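Local coordinates for ABC transporter binding protein AcbH (Actinoplanes, PDB 3OO8), which binds beta-D-galactopyranose with exclusive preference, as the extracellular solute receptor of a bacterial ABC transporter, at residues E163-L168 against A257-Q262; L197-R200 against Y206-K209; D227-L232 against K385-F390; F281-A286 against Y291-M296. The protein carries 2 engineered substitutions. One frame throughout, in Å; residues are numbered along the deposited sequence.

How the interactions relate
The four contacts illustrate how one lobe of a class 2 solute-binding protein is built as a continuous network of side chains. They touch in a ring: interaction 1 meets 3 and 4, and interaction 2 meets the same two, while 1 and 2 do not touch. Phe165 CG of interaction 1 lies 3.6 Å from Pro285 CG of interaction 4, and Phe165 CE2 lies 3.8 Å from Leu232 CD1 of interaction 3. Interaction 2 joins interaction 3 through Leu197 CD1 and Trp229 CB, 3.8 Å apart, and reaches interaction 4 through Arg200. The galactose site comes closest at interaction 4, where the side chain of Met296 is about 5 Å from that of Trp142; interaction 1 is remote from it.

Interaction 1: residues E163-L168 against A257-Q262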
loop_
_atom_site.group_PDB
_atom_site.type_symbol
_atom_site.label_atom_id
_atom_site.label_comp_id
_atom_site.label_asym_id
_atom_site.label_seq_id
_atom_site.Cartn_x
_atom_site.Cartn_y
_atom_site.Cartn_z
ATOM N N GLU A 163 -15.790 -13.574 -13.439
ATOM C CA GLU A 163 -16.881 -13.722 -14.418
ATOM C C GLU A 163 -18.002 -12.750 -14.105
ATOM O O GLU A 163 -18.559 -12.147 -15.030
ATOM C CB GLU A 163 -17.395 -15.178 -14.522
ATOM C CG GLU A 163 -18.159 -15.705 -13.298
ATOM C CD GLU A 163 -19.655 -15.314 -13.266
ATOM O OE1 GLU A 163 -20.336 -15.581 -12.240
ATOM O OE2 GLU A 163 -20.156 -14.740 -14.264
ATOM N N ALA A 164 -18.322 -12.560 -12.826
ATOM C CA ALA A 164 -19.427 -11.650 -12.462
ATOM C C ALA A 164 -18.990 -10.211 -12.729
ATOM O O ALA A 164 -19.784 -9.368 -13.174
ATOM C CB ALA A 164 -19.827 -11.849 -11.018
ATOM N N PHE A 165 -17.701 -9.957 -12.528
ATOM C CA PHE A 165 -17.100 -8.634 -12.738
ATOM C C PHE A 165 -17.195 -8.198 -14.203
ATOM O O PHE A 165 -17.584 -7.066 -14.514
ATOM C CB PHE A 165 -15.650 -8.714 -12.259
ATOM C CG PHE A 165 -14.909 -7.396 -12.252
ATOM C CD1 PHE A 165 -15.390 -6.306 -11.525
ATOM C CD2 PHE A 165 -13.699 -7.266 -12.919
ATOM C CE1 PHE A 165 -14.694 -5.128 -11.483
ATOM C CE2 PHE A 165 -12.992 -6.061 -12.900
ATOM C CZ PHE A 165 -13.492 -4.989 -12.164
ATOM N N ILE A 166 -16.876 -9.118 -15.106
ATOM C CA ILE A 166 -16.887 -8.830 -16.524
ATOM C C ILE A 166 -18.341 -8.691 -16.934
ATOM O O ILE A 166 -18.682 -7.801 -17.725
ATOM C CB ILE A 166 -16.134 -9.885 -17.326
ATOM C CG1 ILE A 166 -14.643 -9.814 -16.979
ATOM C CG2 ILE A 166 -16.372 -9.725 -18.843
ATOM C CD1 ILE A 166 -13.980 -8.468 -17.245
ATOM N N ALA A 167 -19.201 -9.534 -16.378
ATOM C CA ALA A 167 -20.631 -9.460 -16.735
ATOM C C ALA A 167 -21.213 -8.102 -16.307
ATOM O O ALA A 167 -22.035 -7.492 -17.029
ATOM C CB ALA A 167 -21.409 -10.633 -16.091
ATOM N N LEU A 168 -20.790 -7.630 -15.138
ATOM C CA LEU A 168 -21.211 -6.320 -14.630
ATOM C C LEU A 168 -20.690 -5.178 -15.497
ATOM O O LEU A 168 -21.429 -4.241 -15.852
ATOM C CB LEU A 168 -20.745 -6.150 -13.190
ATOM C CG LEU A 168 -20.991 -4.808 -12.503
ATOM C CD1 LEU A 168 -22.499 -4.485 -12.427
ATOM C CD2 LEU A 168 -20.348 -4.811 -11.146
ATOM N N ALA A 257 -18.900 7.198 -14.523
ATOM C CA ALA A 257 -18.262 5.880 -14.536
ATOM C C ALA A 257 -18.895 5.056 -13.409
ATOM O O ALA A 257 -19.312 5.621 -12.402
ATOM C CB ALA A 257 -16.755 6.020 -14.306
ATOM N N GLY A 258 -18.942 3.737 -13.586
ATOM C CA GLY A 258 -19.534 2.847 -12.592
ATOM C C GLY A 258 -18.632 2.436 -11.431
ATOM O O GLY A 258 -19.125 2.182 -10.324
ATOM N N MET A 259 -17.323 2.370 -11.686
ATOM C CA MET A 259 -16.326 1.917 -10.685
ATOM C C MET A 259 -14.968 2.597 -10.903
ATOM O O MET A 259 -14.685 3.158 -11.975
ATOM C CB MET A 259 -16.093 0.407 -10.855
ATOM C CG MET A 259 -17.357 -0.450 -10.778
ATOM S SD MET A 259 -17.114 -2.222 -11.117
ATOM C CE MET A 259 -16.989 -2.320 -12.904
ATOM N N MET A 260 -14.109 2.547 -9.895
ATOM C CA MET A 260 -12.730 2.984 -10.084
ATOM C C MET A 260 -11.846 2.240 -9.078
ATOM O O MET A 260 -12.176 2.179 -7.886
ATOM C CB MET A 260 -12.559 4.473 -9.865
ATOM C CG MET A 260 -11.097 4.890 -10.004
ATOM S SD MET A 260 -11.019 6.700 -10.033
ATOM C CE MET A 260 -9.248 6.957 -10.189
ATOM N N PHE A 261 -10.763 1.644 -9.563
ATOM C CA PHE A 261 -9.829 0.890 -8.692
ATOM C C PHE A 261 -8.650 1.778 -8.351
ATOM O O PHE A 261 -7.923 2.205 -9.237
ATOM C CB PHE A 261 -9.324 -0.398 -9.419
ATOM C CG PHE A 261 -8.310 -1.197 -8.617
ATOM C CD1 PHE A 261 -8.749 -1.972 -7.556
ATOM C CD2 PHE A 261 -6.959 -1.171 -8.940
ATOM C CE1 PHE A 261 -7.857 -2.733 -6.823
ATOM C CE2 PHE A 261 -6.051 -1.907 -8.184
ATOM C CZ PHE A 261 -6.537 -2.697 -7.138
ATOM N N GLN A 262 -8.471 2.101 -7.071
ATOM C CA GLN A 262 -7.273 2.837 -6.645
ATOM C C GLN A 262 -7.201 2.830 -5.108
ATOM O O GLN A 262 -7.964 2.106 -4.457
ATOM C CB GLN A 262 -7.232 4.270 -7.221
ATOM C CG GLN A 262 -5.962 4.533 -7.990
ATOM C CD GLN A 262 -5.882 5.906 -8.607
ATOM O OE1 GLN A 262 -6.093 6.056 -9.812
ATOM N NE2 GLN A 262 -5.559 6.900 -7.806
#
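Met259 supplies the whole strand side of this contact, and its sulfur lies beside the Phe165 ring in a Met-aromatic interaction. Met259 SD is 3.8 Å from Phe165 CE1 and 5.0 Å from the ring centroid, in a direction 69° off the ring normal. The sulfur thus approaches the ring obliquely. A bend at the last torsion of Met259 (chi3 -78°) lets the methyl follow the sulfur to the same ring carbon, with Met259 CE 3.9 Å from Phe165 CE1.

Apolar packing adds Leu168, one turn further along the helix, whose CD2 stands 4.1 Å from Met259 SD. Helix 162-174 here covers a sheet of the class 2 solute-binding fold, in which strand 257-261 pairs in parallel with strand 178-181 and antiparallel with strand 134-147. Those neighbours help enclose the thioether: Leu180 touches both Met259 and Phe165, and Val144 also meets Met259.

Backbone hydrogen bonds anchor both the helix and the strand. Leu168 N bonds to Ala164 O at 2.8 Å within the helix, while Met259 is tied to Ala181 in the adjacent strand. The next strand residue, Met260, packs on helix 245-253.

Interaction 2: residues L197-R200 against Y206-K209; sequences LNLR and YHIK
Asn198 sets its side-chain amide against two rings at once, those of Tyr206 and His207, and stands steeply to both. The amide plane makes 78° with the Tyr206 ring and 75° with the His207 imidazole. It approaches Tyr206 at the ring edge formed by CD2 and CE2, with Asn198 CG 4.1 Å from Tyr206 CD2. At His207 the amide group lies at the ND1 side of the imidazole; Asn198 CB is 3.8 Å from His207 ND1.

Both aromatic residues have CG anti to the backbone N (chi1 -179° in each), which extends the rings from their own helix toward Asn198. Leu199 completes the interface with one methyl: its CD2 is 3.9 Å from His207 CB and 4.0 Å from His207 CD2, coming obliquely to the imidazole. The far end of Tyr206 is engaged elsewhere, its OH hydrogen-bonding Asp219.

Backbones come close here, Asn198 CA and His207 CA being 6.2 Å apart, as the connection is short. Two consecutive helices, 191-201 and 204-212, are joined by only two residues, making a tight corner between consecutive helices near the galactose site, where Leu199 lies about 8 Å, side chain to side chain, from the sugar-binding Trp142.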
loop_
_atom_site.group_PDB
_atom_site.type_symbol
_atom_site.label_atom_id
_atom_site.label_comp_id
_atom_site.label_asym_id
_atom_site.label_seq_id
_atom_site.Cartn_x
_atom_site.Cartn_y
_atom_site.Cartn_z
ATOM N N LEU A 197 -3.745 -7.889 -10.503
ATOM C CA LEU A 197 -3.847 -9.005 -11.461
ATOM C C LEU A 197 -2.818 -10.082 -11.106
ATOM O O LEU A 197 -3.155 -11.268 -11.095
ATOM C CB LEU A 197 -3.634 -8.530 -12.885
ATOM C CG LEU A 197 -4.773 -7.650 -13.382
ATOM C CD1 LEU A 197 -4.392 -7.201 -14.766
ATOM C CD2 LEU A 197 -6.090 -8.439 -13.477
ATOM N N ASN A 198 -1.582 -9.668 -10.837
ATOM C CA ASN A 198 -0.539 -10.631 -10.454
ATOM C C ASN A 198 -0.872 -11.383 -9.163
ATOM O O ASN A 198 -0.735 -12.628 -9.102
ATOM C CB ASN A 198 0.830 -9.922 -10.385
ATOM C CG ASN A 198 2.003 -10.876 -10.539
ATOM O OD1 ASN A 198 1.909 -11.897 -11.228
ATOM N ND2 ASN A 198 3.159 -10.487 -9.974
ATOM N N LEU A 199 -1.356 -10.666 -8.145
ATOM C CA LEU A 199 -1.758 -11.300 -6.861
ATOM C C LEU A 199 -2.928 -12.265 -7.034
ATOM O O LEU A 199 -3.026 -13.235 -6.305
ATOM C CB LEU A 199 -2.195 -10.230 -5.857
ATOM C CG LEU A 199 -1.082 -9.307 -5.357
ATOM C CD1 LEU A 199 -1.612 -8.140 -4.545
ATOM C CD2 LEU A 199 -0.076 -10.112 -4.522
ATOM N N ARG A 200 -3.843 -11.948 -7.953
ATOM C CA ARG A 200 -5.029 -12.791 -8.173
ATOM C C ARG A 200 -4.759 -13.989 -9.082
ATOM O O ARG A 200 -5.422 -15.007 -8.912
ATOM C CB ARG A 200 -6.127 -11.949 -8.831
ATOM C CG ARG A 200 -6.703 -10.946 -7.845
ATOM C CD ARG A 200 -7.734 -11.582 -6.891
ATOM N NE ARG A 200 -8.428 -10.560 -6.095
ATOM C CZ ARG A 200 -7.950 -10.018 -4.980
ATOM N NH1 ARG A 200 -6.783 -10.417 -4.463
ATOM N NH2 ARG A 200 -8.649 -9.088 -4.365
ATOM N N TYR A 206 4.754 -15.440 -5.578
ATOM C CA TYR A 206 5.237 -15.114 -6.927
ATOM C C TYR A 206 5.390 -13.610 -7.175
ATOM O O TYR A 206 6.373 -13.175 -7.768
ATOM C CB TYR A 206 4.242 -15.664 -7.973
ATOM C CG TYR A 206 4.642 -15.416 -9.413
ATOM C CD1 TYR A 206 5.364 -16.363 -10.130
ATOM C CD2 TYR A 206 4.232 -14.266 -10.096
ATOM C CE1 TYR A 206 5.721 -16.136 -11.462
ATOM C CE2 TYR A 206 4.614 -14.018 -11.403
ATOM C CZ TYR A 206 5.311 -14.977 -12.105
ATOM O OH TYR A 206 5.655 -14.769 -13.407
ATOM N N HIS A 207 4.392 -12.808 -6.777
ATOM C CA HIS A 207 4.522 -11.377 -6.937
ATOM C C HIS A 207 5.777 -10.836 -6.256
ATOM O O HIS A 207 6.528 -10.097 -6.897
ATOM C CB HIS A 207 3.253 -10.659 -6.445
ATOM C CG HIS A 207 3.292 -9.166 -6.592
ATOM N ND1 HIS A 207 3.281 -8.516 -7.814
ATOM C CD2 HIS A 207 3.290 -8.192 -5.646
ATOM C CE1 HIS A 207 3.295 -7.209 -7.609
ATOM N NE2 HIS A 207 3.304 -6.987 -6.304
ATOM N N ILE A 208 6.048 -11.259 -5.014
ATOM C CA ILE A 208 7.238 -10.779 -4.314
ATOM C C ILE A 208 8.530 -11.274 -4.999
ATOM O O ILE A 208 9.489 -10.508 -5.124
ATOM C CB ILE A 208 7.216 -11.104 -2.776
ATOM C CG1 ILE A 208 5.964 -10.523 -2.120
ATOM C CG2 ILE A 208 8.429 -10.500 -2.096
ATOM C CD1 ILE A 208 5.782 -8.995 -2.374
ATOM N N LYS A 209 8.539 -12.520 -5.476
ATOM C CA LYS A 209 9.698 -13.045 -6.217
ATOM C C LYS A 209 9.961 -12.199 -7.441
ATOM O O LYS A 209 11.119 -11.844 -7.726
ATOM C CB LYS A 209 9.486 -14.499 -6.619
ATOM C CG LYS A 209 9.698 -15.523 -5.500
ATOM C CD LYS A 209 9.393 -16.907 -6.057
ATOM C CE LYS A 209 9.728 -17.990 -5.060
ATOM N NZ LYS A 209 9.333 -19.305 -5.641
#

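Interaction 3: residues D227-L232 against K385-F390; sequences DQWREL and KLIQQF
Phe390 pushes one corner of its ring against a face of the Trp229 indole. Its CE2 sits above the indole plane, displaced toward the rim, and is 3.5 Å from Trp229 CG. The two rings are inclined at 55°, with the five-membered ring of Trp229 and the Phe390 ring 5.0 Å apart between centroids, so the two rings meet obliquely. At the other end of the indole, Ile387 CG2 touches Trp229 CH2 at 3.6 Å; this methyl is the branch lying anti to the backbone N of Ile387. The aliphatic part of Arg230 comes to the edge of the Phe390 ring, where Arg230 CG is 3.9 Å from Phe390 CZ.

A second shell holds these groups in position. Trp229 NE1 hydrogen-bonds Gln236 OE1, which helps set the rotation of the indole. The Arg230 chain bends at chi3 and forms a salt bridge with Asp227 of its own helix, though the NH1 to OD1 hydrogen bond is weak at 3.3 Å. Phe226 meets Phe390 as another oblique ring partner.

The short helical segments approach to 12.6 Å between axes and cross at -53°, a separation that large side chains bridge. Helix 191-201 adds Thr193 and Leu197 beside Trp229 and Leu191 beside Ile387, while helix 396-413 brings Ile399 against Arg230 and Phe390.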
loop_
_atom_site.group_PDB
_atom_site.type_symbol
_atom_site.label_atom_id
_atom_site.label_comp_id
_atom_site.label_asym_id
_atom_site.label_seq_id
_atom_site.Cartn_x
_atom_site.Cartn_y
_atom_site.Cartn_z
ATOM N N ASP A 227 -2.159 -10.678 -20.497
ATOM C CA ASP A 227 -3.249 -11.311 -21.256
ATOM C C ASP A 227 -4.579 -11.050 -20.564
ATOM O O ASP A 227 -5.556 -10.693 -21.224
ATOM C CB ASP A 227 -3.000 -12.802 -21.496
ATOM C CG ASP A 227 -1.930 -13.048 -22.556
ATOM O OD1 ASP A 227 -1.655 -12.153 -23.370
ATOM O OD2 ASP A 227 -1.366 -14.162 -22.583
ATOM N N GLN A 228 -4.605 -11.138 -19.234
ATOM C CA GLN A 228 -5.844 -10.832 -18.508
ATOM C C GLN A 228 -6.178 -9.354 -18.654
ATOM O O GLN A 228 -7.343 -8.957 -18.785
ATOM C CB GLN A 228 -5.708 -11.185 -17.014
ATOM C CG GLN A 228 -7.059 -11.413 -16.315
ATOM C CD GLN A 228 -7.522 -12.879 -16.262
ATOM O OE1 GLN A 228 -6.770 -13.819 -16.563
ATOM N NE2 GLN A 228 -8.760 -13.079 -15.808
ATOM N N TRP A 229 -5.149 -8.520 -18.654
ATOM C CA TRP A 229 -5.362 -7.079 -18.741
ATOM C C TRP A 229 -5.916 -6.710 -20.123
ATOM O O TRP A 229 -6.665 -5.729 -20.254
ATOM C CB TRP A 229 -4.049 -6.334 -18.474
ATOM C CG TRP A 229 -4.191 -4.899 -18.048
ATOM C CD1 TRP A 229 -5.226 -4.013 -18.353
ATOM C CD2 TRP A 229 -3.223 -4.137 -17.334
ATOM N NE1 TRP A 229 -4.954 -2.777 -17.818
ATOM C CE2 TRP A 229 -3.734 -2.822 -17.181
ATOM C CE3 TRP A 229 -1.974 -4.455 -16.768
ATOM C CZ2 TRP A 229 -3.032 -1.818 -16.506
ATOM C CZ3 TRP A 229 -1.263 -3.448 -16.092
ATOM C CH2 TRP A 229 -1.806 -2.153 -15.942
ATOM N N ARG A 230 -5.545 -7.489 -21.149
ATOM C CA ARG A 230 -6.101 -7.229 -22.494
ATOM C C ARG A 230 -7.611 -7.292 -22.425
ATOM O O ARG A 230 -8.299 -6.489 -23.072
ATOM C CB ARG A 230 -5.537 -8.193 -23.556
ATOM C CG ARG A 230 -4.116 -7.814 -23.946
ATOM C CD ARG A 230 -3.425 -8.817 -24.861
ATOM N NE ARG A 230 -4.215 -9.207 -26.024
ATOM C CZ ARG A 230 -4.502 -10.470 -26.338
ATOM N NH1 ARG A 230 -4.053 -11.476 -25.587
ATOM N NH2 ARG A 230 -5.215 -10.731 -27.421
ATOM N N GLU A 231 -8.131 -8.239 -21.661
ATOM C CA GLU A 231 -9.581 -8.340 -21.497
ATOM C C GLU A 231 -10.125 -7.159 -20.699
ATOM O O GLU A 231 -11.068 -6.469 -21.118
ATOM C CB GLU A 231 -10.009 -9.638 -20.831
ATOM C CG GLU A 231 -11.507 -9.611 -20.575
ATOM C CD GLU A 231 -12.101 -10.908 -20.097
ATOM O OE1 GLU A 231 -11.376 -11.726 -19.482
ATOM O OE2 GLU A 231 -13.314 -11.090 -20.323
ATOM N N LEU A 232 -9.506 -6.911 -19.547
ATOM C CA LEU A 232 -9.913 -5.825 -18.659
ATOM C C LEU A 232 -9.972 -4.467 -19.366
ATOM O O LEU A 232 -10.881 -3.674 -19.101
ATOM C CB LEU A 232 -8.951 -5.737 -17.447
ATOM C CG LEU A 232 -9.281 -4.694 -16.365
ATOM C CD1 LEU A 232 -10.596 -4.937 -15.652
ATOM C CD2 LEU A 232 -8.133 -4.578 -15.366
ATOM N N LYS A 385 6.622 3.458 -17.525
ATOM C CA LYS A 385 6.596 3.777 -18.932
ATOM C C LYS A 385 6.190 2.562 -19.751
ATOM O O LYS A 385 5.445 2.684 -20.734
ATOM C CB LYS A 385 7.985 4.261 -19.381
ATOM C CG LYS A 385 7.961 5.043 -20.669
ATOM C CD LYS A 385 9.367 5.503 -21.082
ATOM C CE LYS A 385 9.997 6.446 -20.062
ATOM N NZ LYS A 385 10.676 5.696 -18.965
ATOM N N LEU A 386 6.659 1.388 -19.325
ATOM C CA LEU A 386 6.350 0.177 -20.090
ATOM C C LEU A 386 4.857 -0.134 -19.993
ATOM O O LEU A 386 4.250 -0.582 -20.949
ATOM C CB LEU A 386 7.215 -1.018 -19.639
ATOM C CG LEU A 386 8.698 -0.781 -19.889
ATOM C CD1 LEU A 386 9.509 -1.879 -19.178
ATOM C CD2 LEU A 386 8.984 -0.788 -21.404
ATOM N N ILE A 387 4.254 0.120 -18.829
ATOM C CA ILE A 387 2.827 -0.115 -18.678
ATOM C C ILE A 387 2.018 0.891 -19.478
ATOM O O ILE A 387 1.004 0.543 -20.024
ATOM C CB ILE A 387 2.418 -0.251 -17.198
ATOM C CG1 ILE A 387 2.906 -1.619 -16.709
ATOM C CG2 ILE A 387 0.914 -0.072 -17.021
ATOM C CD1 ILE A 387 2.836 -1.823 -15.210
ATOM N N GLN A 388 2.527 2.117 -19.601
ATOM C CA GLN A 388 1.860 3.115 -20.455
ATOM C C GLN A 388 1.894 2.670 -21.904
ATOM O O GLN A 388 0.906 2.817 -22.643
ATOM C CB GLN A 388 2.505 4.487 -20.305
ATOM C CG GLN A 388 2.037 5.226 -19.057
ATOM C CD GLN A 388 2.806 6.486 -18.799
ATOM O OE1 GLN A 388 3.946 6.647 -19.248
ATOM N NE2 GLN A 388 2.195 7.395 -18.058
ATOM N N GLN A 389 3.012 2.069 -22.294
ATOM C CA GLN A 389 3.154 1.557 -23.656
ATOM C C GLN A 389 2.128 0.432 -23.912
ATOM O O GLN A 389 1.470 0.395 -24.960
ATOM C CB GLN A 389 4.610 1.136 -23.899
ATOM C CG GLN A 389 4.912 0.728 -25.329
ATOM C CD GLN A 389 6.403 0.520 -25.576
ATOM O OE1 GLN A 389 7.227 0.647 -24.660
ATOM N NE2 GLN A 389 6.752 0.175 -26.817
ATOM N N PHE A 390 1.928 -0.446 -22.927
ATOM C CA PHE A 390 0.911 -1.486 -23.029
ATOM C C PHE A 390 -0.503 -0.890 -23.160
ATOM O O PHE A 390 -1.296 -1.288 -24.014
ATOM C CB PHE A 390 0.956 -2.436 -21.817
ATOM C CG PHE A 390 -0.202 -3.390 -21.777
ATOM C CD1 PHE A 390 -0.230 -4.527 -22.587
ATOM C CD2 PHE A 390 -1.302 -3.141 -20.955
ATOM C CE1 PHE A 390 -1.325 -5.413 -22.554
ATOM C CE2 PHE A 390 -2.395 -4.009 -20.940
ATOM C CZ PHE A 390 -2.414 -5.141 -21.725
#

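Interaction 4: residues F281-A286 against Y291-M296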
loop_
_atom_site.group_PDB
_atom_site.type_symbol
_atom_site.label_atom_id
_atom_site.label_comp_id
_atom_site.label_asym_id
_atom_site.label_seq_id
_atom_site.Cartn_x
_atom_site.Cartn_y
_atom_site.Cartn_z
ATOM N N PHE A 281 -16.940 0.378 -1.418
ATOM C CA PHE A 281 -15.983 -0.346 -2.254
ATOM C C PHE A 281 -16.127 -1.826 -2.087
ATOM O O PHE A 281 -16.803 -2.301 -1.165
ATOM C CB PHE A 281 -14.526 0.035 -1.953
ATOM C CG PHE A 281 -14.054 -0.330 -0.556
ATOM C CD1 PHE A 281 -13.530 -1.591 -0.299
ATOM C CD2 PHE A 281 -14.031 0.635 0.458
ATOM C CE1 PHE A 281 -13.049 -1.928 0.967
ATOM C CE2 PHE A 281 -13.543 0.315 1.718
ATOM C CZ PHE A 281 -13.059 -0.951 1.987
ATOM N N PHE A 282 -15.583 -2.553 -3.056
ATOM C CA PHE A 282 -15.435 -3.999 -2.921
ATOM C C PHE A 282 -14.010 -4.383 -3.283
ATOM O O PHE A 282 -13.336 -3.657 -4.001
ATOM C CB PHE A 282 -16.501 -4.795 -3.704
ATOM C CG PHE A 282 -16.554 -4.494 -5.204
ATOM C CD1 PHE A 282 -15.664 -5.127 -6.069
ATOM C CD2 PHE A 282 -17.485 -3.613 -5.727
ATOM C CE1 PHE A 282 -15.692 -4.900 -7.413
ATOM C CE2 PHE A 282 -17.503 -3.366 -7.085
ATOM C CZ PHE A 282 -16.607 -4.018 -7.934
ATOM N N VAL A 283 -13.505 -5.491 -2.724
ATOM C CA VAL A 283 -12.170 -5.916 -3.122
ATOM C C VAL A 283 -12.150 -6.427 -4.561
ATOM O O VAL A 283 -13.149 -6.937 -5.089
ATOM C CB VAL A 283 -11.572 -6.954 -2.128
ATOM C CG1 VAL A 283 -11.669 -6.386 -0.737
ATOM C CG2 VAL A 283 -12.289 -8.313 -2.181
ATOM N N PHE A 284 -10.998 -6.301 -5.208
ATOM C CA PHE A 284 -10.923 -6.778 -6.584
ATOM C C PHE A 284 -11.361 -8.241 -6.645
ATOM O O PHE A 284 -10.943 -9.051 -5.789
ATOM C CB PHE A 284 -9.503 -6.624 -7.108
ATOM C CG PHE A 284 -9.407 -6.657 -8.622
ATOM C CD1 PHE A 284 -9.431 -5.460 -9.336
ATOM C CD2 PHE A 284 -9.267 -7.856 -9.315
ATOM C CE1 PHE A 284 -9.322 -5.435 -10.729
ATOM C CE2 PHE A 284 -9.146 -7.856 -10.710
ATOM C CZ PHE A 284 -9.197 -6.650 -11.418
ATOM N N PRO A 285 -12.201 -8.614 -7.629
ATOM C CA PRO A 285 -12.745 -9.993 -7.658
ATOM C C PRO A 285 -11.709 -11.106 -7.812
ATOM O O PRO A 285 -10.584 -10.864 -8.243
ATOM C CB PRO A 285 -13.693 -9.970 -8.864
ATOM C CG PRO A 285 -14.158 -8.524 -8.873
ATOM C CD PRO A 285 -12.860 -7.773 -8.659
ATOM N N ALA A 286 -12.111 -12.322 -7.452
ATOM C CA ALA A 286 -11.230 -13.494 -7.525
ATOM C C ALA A 286 -11.087 -13.909 -8.985
ATOM O O ALA A 286 -12.072 -13.863 -9.766
ATOM C CB ALA A 286 -11.830 -14.616 -6.738
ATOM N N TYR A 291 -5.916 -18.460 -5.039
ATOM C CA TYR A 291 -5.524 -17.250 -4.303
ATOM C C TYR A 291 -6.695 -16.381 -3.864
ATOM O O TYR A 291 -6.490 -15.327 -3.260
ATOM C CB TYR A 291 -4.540 -16.433 -5.139
ATOM C CG TYR A 291 -3.343 -17.284 -5.543
ATOM C CD1 TYR A 291 -2.526 -17.866 -4.578
ATOM C CD2 TYR A 291 -3.078 -17.523 -6.886
ATOM C CE1 TYR A 291 -1.485 -18.671 -4.954
ATOM C CE2 TYR A 291 -2.024 -18.319 -7.271
ATOM C CZ TYR A 291 -1.244 -18.897 -6.285
ATOM O OH TYR A 291 -0.190 -19.700 -6.681
ATOM N N GLY A 292 -7.912 -16.818 -4.182
ATOM C CA GLY A 292 -9.141 -16.109 -3.803
ATOM C C GLY A 292 -9.005 -14.590 -3.886
ATOM O O GLY A 292 -8.560 -14.038 -4.899
ATOM N N THR A 293 -9.364 -13.929 -2.787
ATOM C CA THR A 293 -9.102 -12.505 -2.632
ATOM C C THR A 293 -8.153 -12.351 -1.457
ATOM O O THR A 293 -8.262 -11.413 -0.665
ATOM C CB THR A 293 -10.404 -11.688 -2.397
ATOM O OG1 THR A 293 -11.086 -12.125 -1.221
ATOM C CG2 THR A 293 -11.339 -11.803 -3.600
ATOM N N ASP A 294 -7.193 -13.272 -1.357
ATOM C CA ASP A 294 -6.380 -13.329 -0.141
ATOM C C ASP A 294 -5.372 -12.215 0.048
ATOM O O ASP A 294 -4.827 -12.045 1.143
ATOM C CB ASP A 294 -5.584 -14.620 -0.113
ATOM C CG ASP A 294 -6.426 -15.818 0.216
ATOM O OD1 ASP A 294 -7.483 -15.654 0.872
ATOM O OD2 ASP A 294 -5.980 -16.931 -0.136
ATOM N N TYR A 295 -5.105 -11.474 -1.020
ATOM C CA TYR A 295 -3.993 -10.523 -1.027
ATOM C C TYR A 295 -4.446 -9.160 -1.500
ATOM O O TYR A 295 -5.394 -9.045 -2.293
ATOM C CB TYR A 295 -2.872 -11.057 -1.930
ATOM C CG TYR A 295 -2.443 -12.440 -1.551
ATOM C CD1 TYR A 295 -1.961 -12.693 -0.271
ATOM C CD2 TYR A 295 -2.501 -13.493 -2.480
ATOM C CE1 TYR A 295 -1.582 -13.971 0.102
ATOM C CE2 TYR A 295 -2.122 -14.763 -2.127
ATOM C CZ TYR A 295 -1.655 -14.994 -0.852
ATOM O OH TYR A 295 -1.265 -16.261 -0.489
ATOM N N MET A 296 -3.775 -8.116 -1.035
ATOM C CA MET A 296 -4.131 -6.742 -1.419
ATOM C C MET A 296 -2.878 -5.885 -1.273
ATOM O O MET A 296 -2.074 -6.145 -0.375
ATOM C CB MET A 296 -5.157 -6.173 -0.407
ATOM C CG MET A 296 -5.806 -4.850 -0.872
ATOM S SD MET A 296 -6.634 -4.053 0.542
ATOM C CE MET A 296 -8.056 -5.113 0.775
#
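Phe284 O is approached by two quite different groups: the methyl CG2 of Thr293, 3.5 Å away, and the guanidinium of Arg200, whose NH2 hydrogen-bonds it. Arg200 extends its hold to both segments, with NH1 bonded to Tyr295 O and a weak bond from NE to Pro285 O.

Side chain to side chain, the contact is carried by methyl groups. Val283 divides its methyls between two partners: CG2 lies 3.9 Å from Thr293 CB, and CG1 is 4.1 Å from Met296 CE. In both cases the side chains meet at about a right angle. Met296 gets there through a bend at its last torsion (chi3 -72°), and its side chain lies about 5 Å from that of Trp142, a galactose-binding residue. Further along, Ala286 packs on backbone, its CB 3.8 Å from Gly292 O.

Residues 291-294 form a beta turn, closed by Asp294 N bonding Tyr291 O at 2.9 Å. Gly292 lies within it at a positive phi of 38°, a value that suits glycine. The turn presents Thr293 to Val283 and to the chain leaving strand 279-282, which pairs with strand 134-147.

With no hydrogen bond passing directly between the segments, buried Arg200 couples them, bonding carbonyls of both. Its positive charge is probably eased by these oxygens, while methyl groups and a glycine backbone make the direct contact.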